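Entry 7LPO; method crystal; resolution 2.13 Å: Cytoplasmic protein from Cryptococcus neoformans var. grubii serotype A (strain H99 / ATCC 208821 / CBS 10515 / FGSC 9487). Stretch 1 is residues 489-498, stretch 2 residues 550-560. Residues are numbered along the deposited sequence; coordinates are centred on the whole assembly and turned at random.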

ATOM      1  N   GLY A 489       5.192  27.242   3.354  1.00 20.16           N
ATOM      2  CA  GLY A 489       4.112  27.605   4.257  1.00 18.96           C
ATOM      3  C   GLY A 489       2.980  26.601   4.251  1.00 17.92           C
ATOM      4  O   GLY A 489       2.735  25.899   3.273  1.00 16.50           O
ATOM      5  N   GLU A 490       2.266  26.547   5.379  1.00 21.27           N
ATOM      6  CA  GLU A 490       1.216  25.550   5.554  1.00 23.72           C
ATOM      7  C   GLU A 490       0.177  25.647   4.448  1.00 23.39           C
ATOM      8  O   GLU A 490      -0.188  24.639   3.836  1.00 25.87           O
ATOM      9  N   GLY A 491      -0.323  26.854   4.192  1.00 22.42           N
ATOM     10  CA  GLY A 491      -1.367  27.068   3.216  1.00 20.57           C
ATOM     11  C   GLY A 491      -0.986  26.555   1.843  1.00 19.65           C
ATOM     12  O   GLY A 491      -1.629  25.652   1.291  1.00 16.04           O
ATOM     13  N   PRO A 492       0.069  27.132   1.261  1.00 16.01           N
ATOM     14  CA  PRO A 492       0.493  26.682  -0.074  1.00 15.75           C
ATOM     15  C   PRO A 492       0.875  25.213  -0.125  1.00 15.94           C
ATOM     16  O   PRO A 492       0.672  24.566  -1.160  1.00 16.18           O
ATOM     17  N   ILE A 493       1.434  24.662   0.952  1.00 14.42           N
ATOM     18  CA  ILE A 493       1.808  23.252   0.936  1.00 14.41           C
ATOM     19  C   ILE A 493       0.562  22.381   0.898  1.00 14.36           C
ATOM     20  O   ILE A 493       0.464  21.443   0.102  1.00 15.26           O
ATOM     21  N   ARG A 494      -0.420  22.696   1.743  1.00 18.02           N
ATOM     22  CA  ARG A 494      -1.651  21.912   1.785  1.00 18.47           C
ATOM     23  C   ARG A 494      -2.374  21.951   0.445  1.00 17.35           C
ATOM     24  O   ARG A 494      -2.832  20.917  -0.056  1.00 17.85           O
ATOM     25  N   LYS A 495      -2.489  23.141  -0.146  1.00 19.14           N
ATOM     26  CA  LYS A 495      -3.180  23.262  -1.426  1.00 22.14           C
ATOM     27  C   LYS A 495      -2.460  22.471  -2.506  1.00 20.66           C
ATOM     28  O   LYS A 495      -3.096  21.860  -3.371  1.00 20.73           O
ATOM     29  N   MET A 496      -1.129  22.462  -2.462  1.00 16.80           N
ATOM     30  CA  MET A 496      -0.357  21.743  -3.464  1.00 15.54           C
ATOM     31  C   MET A 496      -0.572  20.238  -3.351  1.00 18.43           C
ATOM     32  O   MET A 496      -0.788  19.562  -4.366  1.00 14.39           O
ATOM     33  N   ILE A 497      -0.554  19.701  -2.126  1.00 14.64           N
ATOM     34  CA  ILE A 497      -0.744  18.265  -1.952  1.00 15.48           C
ATOM     35  C   ILE A 497      -2.164  17.866  -2.324  1.00 14.58           C
ATOM     36  O   ILE A 497      -2.390  16.823  -2.945  1.00 14.56           O
ATOM     37  N   GLN A 498      -3.141  18.700  -1.984  1.00 17.73           N
ATOM     38  CA  GLN A 498      -4.502  18.437  -2.431  1.00 15.59           C
ATOM     39  C   GLN A 498      -4.578  18.423  -3.954  1.00 17.22           C
ATOM     40  O   GLN A 498      -5.338  17.639  -4.537  1.00 17.80           O
ATOM     41  N   GLN A 550       0.928  15.822  13.687  1.00 15.24           N
ATOM     42  CA  GLN A 550      -0.455  16.225  13.484  1.00 17.97           C
ATOM     43  C   GLN A 550      -0.604  17.092  12.236  1.00 18.89           C
ATOM     44  O   GLN A 550      -1.492  16.860  11.413  1.00 18.82           O
ATOM     45  N   LYS A 551       0.258  18.100  12.083  1.00 18.12           N
ATOM     46  CA  LYS A 551       0.199  18.930  10.882  1.00 18.42           C
ATOM     47  C   LYS A 551       0.426  18.096   9.626  1.00 17.50           C
ATOM     48  O   LYS A 551      -0.308  18.224   8.638  1.00 19.61           O
ATOM     49  N   ALA A 552       1.461  17.254   9.631  1.00 14.38           N
ATOM     50  CA  ALA A 552       1.734  16.416   8.466  1.00 15.23           C
ATOM     51  C   ALA A 552       0.539  15.533   8.141  1.00 14.81           C
ATOM     52  O   ALA A 552       0.083  15.478   6.992  1.00 14.27           O
ATOM     53  N   MET A 553       0.024  14.823   9.145  1.00 16.83           N
ATOM     54  CA  MET A 553      -1.154  13.979   8.976  1.00 18.57           C
ATOM     55  C   MET A 553      -2.337  14.782   8.431  1.00 17.72           C
ATOM     56  O   MET A 553      -3.011  14.351   7.496  1.00 17.34           O
ATOM     57  N   ASP A 554      -2.604  15.938   9.045  1.00 14.61           N
ATOM     58  CA  ASP A 554      -3.756  16.751   8.646  1.00 16.09           C
ATOM     59  C   ASP A 554      -3.619  17.278   7.222  1.00 16.67           C
ATOM     60  O   ASP A 554      -4.623  17.398   6.514  1.00 16.34           O
ATOM     61  N   CYS A 555      -2.398  17.587   6.782  1.00 15.37           N
ATOM     62  CA  CYS A 555      -2.184  17.981   5.391  1.00 18.02           C
ATOM     63  C   CYS A 555      -2.516  16.837   4.434  1.00 14.21           C
ATOM     64  O   CYS A 555      -3.216  17.029   3.430  1.00 14.19           O
ATOM     65  N   SER A 556      -2.044  15.628   4.739  1.00 14.20           N
ATOM     66  CA  SER A 556      -2.349  14.497   3.871  1.00 15.36           C
ATOM     67  C   SER A 556      -3.838  14.175   3.891  1.00 16.84           C
ATOM     68  O   SER A 556      -4.420  13.853   2.847  1.00 18.60           O
ATOM     69  N   MET A 557      -4.477  14.251   5.065  1.00 16.38           N
ATOM     70  CA  MET A 557      -5.909  13.971   5.140  1.00 15.00           C
ATOM     71  C   MET A 557      -6.732  15.071   4.465  1.00 14.24           C
ATOM     72  O   MET A 557      -7.726  14.790   3.784  1.00 14.22           O
ATOM     73  N   ASN A 558      -6.359  16.334   4.666  1.00 16.20           N
ATOM     74  CA  ASN A 558      -7.053  17.418   3.975  1.00 15.25           C
ATOM     75  C   ASN A 558      -6.965  17.252   2.466  1.00 15.45           C
ATOM     76  O   ASN A 558      -7.878  17.657   1.742  1.00 17.10           O
ATOM     77  N   ALA A 559      -5.896  16.624   1.976  1.00 15.49           N
ATOM     78  CA  ALA A 559      -5.709  16.488   0.537  1.00 15.31           C
ATOM     79  C   ALA A 559      -6.748  15.548  -0.063  1.00 16.66           C
ATOM     80  O   ALA A 559      -7.072  15.659  -1.251  1.00 16.89           O
ATOM     81  N   CYS A 560      -7.292  14.636   0.738  1.00 18.03           N
ATOM     82  CA  CYS A 560      -8.385  13.783   0.299  1.00 19.84           C
ATOM     83  C   CYS A 560      -9.745  14.443   0.467  1.00 20.72           C
ATOM     84  O   CYS A 560     -10.752  13.863   0.046  1.00 21.74           O
TER

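Four ordered waters are threaded through this small helix-helix contact, and each of them joins one stretch to the other, so that much of the polar matching is done by solvent rather than by direct contact. The example illustrates a general principle: where two helices meet at an angle and one flank remains near solvent, long polar side chains and water can fill the gap that apolar side chains leave. Here the helices cross at -42° with a closest axial approach of 8.4 Å, and together bury 542 Å². Their backbones draw together along the chain, from 5.4 Å between the CA atoms of R494 and C555 to 3.8 Å between those of Q498 and A559. The small side chain of A559 accompanies this close passage.

R494 makes the largest contribution. Its CA-to-CB bond points sideways, but with chi1 m, chi2 t and chi3 p the chain brings its guanidinium to the other helix. NH1 of R494 donates to OD2 of D554 at 2.8 Å, a hydrogen bond within a salt bridge, and the carboxylate oxygen lies at the edge of the guanidinium, near its plane. D554, with chi1 t, likewise leaves its backbone sideways and reaches inward at its end. One face of the guanidinium is covered by CB of N558, so the same group is held by charge at its edge and by packing over its face. Water 3 adds a second link between the pair, accepting from NH2 of R494 at 3.1 Å and donating to OD1 of D554 at 2.6 Å.

The apolar part is compact. I497, rotamer m,t, points toward the partner helix and spans one turn of it: its CD1 lies 3.6 Å from SG of C555, and its CG2 is 3.7 Å from CB of A559. C555, chi1 t, is also approached by I493, whose CG2 stands 4.3 Å from SG of C555, a looser contact.

Beyond this patch, Q498 extends with chi1 and chi2 both t, and its NE2 donates to the backbone O of N558 at 3.0 Å. N558, chi1 t, points toward stretch 1; its ND2 gives a hydrogen bond to water 2 at 2.8 Å. That water donates to O of R494 at 2.8 Å and to O of C555 at 2.9 Å, tying the two main chains together. Water 4 lies between the two amides, accepting from NE2 of Q498 at 3.1 Å and placed 2.8 Å from OD1 of N558, where it can donate.

At the other end, E490, m,m, leaves its backbone sideways, but its carboxylate end comes nearer the partner helix. OE2 of E490 packs 3.6 Å from CD of K551, touching the aliphatic part of the lysine. Water 1 closes the region: it donates to OE1 of E490 at 2.9 Å and to O of K551 at 2.8 Å, while accepting from NH1 of R494 at 2.9 Å. That arginine nitrogen thus serves both the salt bridge and the solvent network.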

ATOM      1  CB  GLU A 490       0.546  25.723   6.918  1.00 28.92           C
ATOM      2  CG  GLU A 490       1.425  25.377   8.105  1.00 34.55           C
ATOM      3  CD  GLU A 490       1.538  23.875   8.344  1.00 37.88           C
ATOM      4  OE1 GLU A 490       0.504  23.166   8.266  1.00 36.16           O
ATOM      5  OE2 GLU A 490       2.667  23.414   8.621  1.00 40.02           O
ATOM      6  CB  PRO A 492       1.687  27.597  -0.396  1.00 17.68           C
ATOM      7  CG  PRO A 492       1.455  28.859   0.439  1.00 17.25           C
ATOM      8  CD  PRO A 492       0.729  28.388   1.683  1.00 16.94           C
ATOM      9  CB  ILE A 493       2.698  22.914   2.145  1.00 17.43           C
ATOM     10  CG1 ILE A 493       4.083  23.557   1.980  1.00 16.88           C
ATOM     11  CG2 ILE A 493       2.828  21.402   2.301  1.00 15.72           C
ATOM     12  CD1 ILE A 493       4.963  23.498   3.231  1.00 16.72           C
ATOM     13  CB  ARG A 494      -2.553  22.437   2.900  1.00 18.53           C
ATOM     14  CG  ARG A 494      -2.038  22.099   4.288  1.00 17.83           C
ATOM     15  CD  ARG A 494      -2.708  22.927   5.360  1.00 18.42           C
ATOM     16  NE  ARG A 494      -4.138  22.650   5.467  1.00 18.89           N
ATOM     17  CZ  ARG A 494      -4.677  21.763   6.301  1.00 19.06           C
ATOM     18  NH1 ARG A 494      -3.908  21.044   7.116  1.00 19.80           N
ATOM     19  NH2 ARG A 494      -5.996  21.604   6.331  1.00 19.37           N
ATOM     20  CB  LYS A 495      -3.283  24.734  -1.816  1.00 29.01           C
ATOM     21  CG  LYS A 495      -4.072  24.997  -3.089  1.00 37.03           C
ATOM     22  CD  LYS A 495      -4.231  26.502  -3.324  1.00 42.49           C
ATOM     23  CE  LYS A 495      -4.994  26.808  -4.614  1.00 43.56           C
ATOM     24  NZ  LYS A 495      -4.290  27.841  -5.444  1.00 42.48           N
ATOM     25  CB  MET A 496       1.120  22.106  -3.312  1.00 17.09           C
ATOM     26  CG  MET A 496       2.019  21.487  -4.345  1.00 21.11           C
ATOM     27  SD  MET A 496       2.689  19.954  -3.718  1.00 31.19           S
ATOM     28  CE  MET A 496       3.882  20.576  -2.529  1.00 24.31           C
ATOM     29  CB  ILE A 497      -0.370  17.844  -0.517  1.00 16.94           C
ATOM     30  CG1 ILE A 497       1.087  18.232  -0.277  1.00 21.83           C
ATOM     31  CG2 ILE A 497      -0.602  16.349  -0.318  1.00 15.35           C
ATOM     32  CD1 ILE A 497       1.780  17.481   0.811  1.00 28.12           C
ATOM     33  CB  GLN A 498      -5.448  19.486  -1.853  1.00 14.69           C
ATOM     34  CG  GLN A 498      -6.904  19.181  -2.054  1.00 16.54           C
ATOM     35  CD  GLN A 498      -7.792  20.205  -1.382  1.00 20.43           C
ATOM     36  OE1 GLN A 498      -8.179  21.189  -1.994  1.00 21.93           O
ATOM     37  NE2 GLN A 498      -8.102  19.985  -0.109  1.00 21.55           N
ATOM     38  CB  GLN A 550      -0.953  16.967  14.715  1.00 20.77           C
ATOM     39  CG  GLN A 550      -2.398  17.391  14.645  1.00 22.71           C
ATOM     40  CD  GLN A 550      -2.950  17.774  16.002  1.00 23.34           C
ATOM     41  OE1 GLN A 550      -3.527  18.844  16.155  1.00 24.48           O
ATOM     42  NE2 GLN A 550      -2.771  16.913  16.989  1.00 24.95           N
ATOM     43  CB  LYS A 551       1.232  20.056  10.967  1.00 21.11           C
ATOM     44  CG  LYS A 551       0.968  21.092  12.049  1.00 24.90           C
ATOM     45  CD  LYS A 551       1.935  22.261  11.909  1.00 31.24           C
ATOM     46  CE  LYS A 551       2.345  22.837  13.250  1.00 36.85           C
ATOM     47  NZ  LYS A 551       1.166  23.218  14.081  1.00 41.11           N
ATOM     48  CB  ALA A 552       2.981  15.564   8.716  1.00 15.81           C
ATOM     49  CB  MET A 553      -1.527  13.349  10.319  1.00 20.11           C
ATOM     50  CG  MET A 553      -2.609  12.296  10.271  1.00 24.39           C
ATOM     51  SD  MET A 553      -1.996  10.682   9.697  1.00 33.77           S
ATOM     52  CE  MET A 553      -2.858  10.522   8.228  1.00 30.41           C
ATOM     53  CB  ASP A 554      -3.919  17.908   9.639  1.00 17.22           C
ATOM     54  CG  ASP A 554      -5.153  18.747   9.374  1.00 20.11           C
ATOM     55  OD1 ASP A 554      -6.238  18.183   9.136  1.00 21.97           O
ATOM     56  OD2 ASP A 554      -5.037  19.988   9.407  1.00 19.97           O
ATOM     57  CB  CYS A 555      -0.740  18.436   5.197  1.00 16.38           C
ATOM     58  SG  CYS A 555      -0.307  18.732   3.476  1.00 20.66           S
ATOM     59  CB  SER A 556      -1.531  13.274   4.285  1.00 14.19           C
ATOM     60  OG  SER A 556      -0.261  13.309   3.667  1.00 15.28           O
ATOM     61  CB  MET A 557      -6.330  13.808   6.600  1.00 17.56           C
ATOM     62  CG  MET A 557      -5.810  12.562   7.288  1.00 21.53           C
ATOM     63  SD  MET A 557      -6.357  11.042   6.473  1.00 27.38           S
ATOM     64  CE  MET A 557      -4.869  10.594   5.585  1.00 24.00           C
ATOM     65  CB  ASN A 558      -6.471  18.769   4.398  1.00 15.58           C
ATOM     66  CG  ASN A 558      -7.120  19.956   3.664  1.00 17.16           C
ATOM     67  OD1 ASN A 558      -8.287  20.273   3.881  1.00 18.47           O
ATOM     68  ND2 ASN A 558      -6.357  20.608   2.796  1.00 17.04           N
ATOM     69  CB  ALA A 559      -4.291  15.996   0.237  1.00 14.15           C
ATOM     70  CB  CYS A 560      -8.351  12.456   1.061  1.00 22.00           C
ATOM     71  SG  CYS A 560      -6.762  11.624   0.900  1.00 20.83           S
TER
HETATM   72  O   HOH W   1      -1.027  20.773   7.678  1.00 14.32           O
HETATM   73  O   HOH W   2      -3.940  19.362   1.958  1.00 17.00           O
HETATM   74  O   HOH W   3      -7.840  19.467   7.562  1.00 18.97           O
HETATM   75  O   HOH W   4     -10.016  21.342   1.898  1.00 26.25           O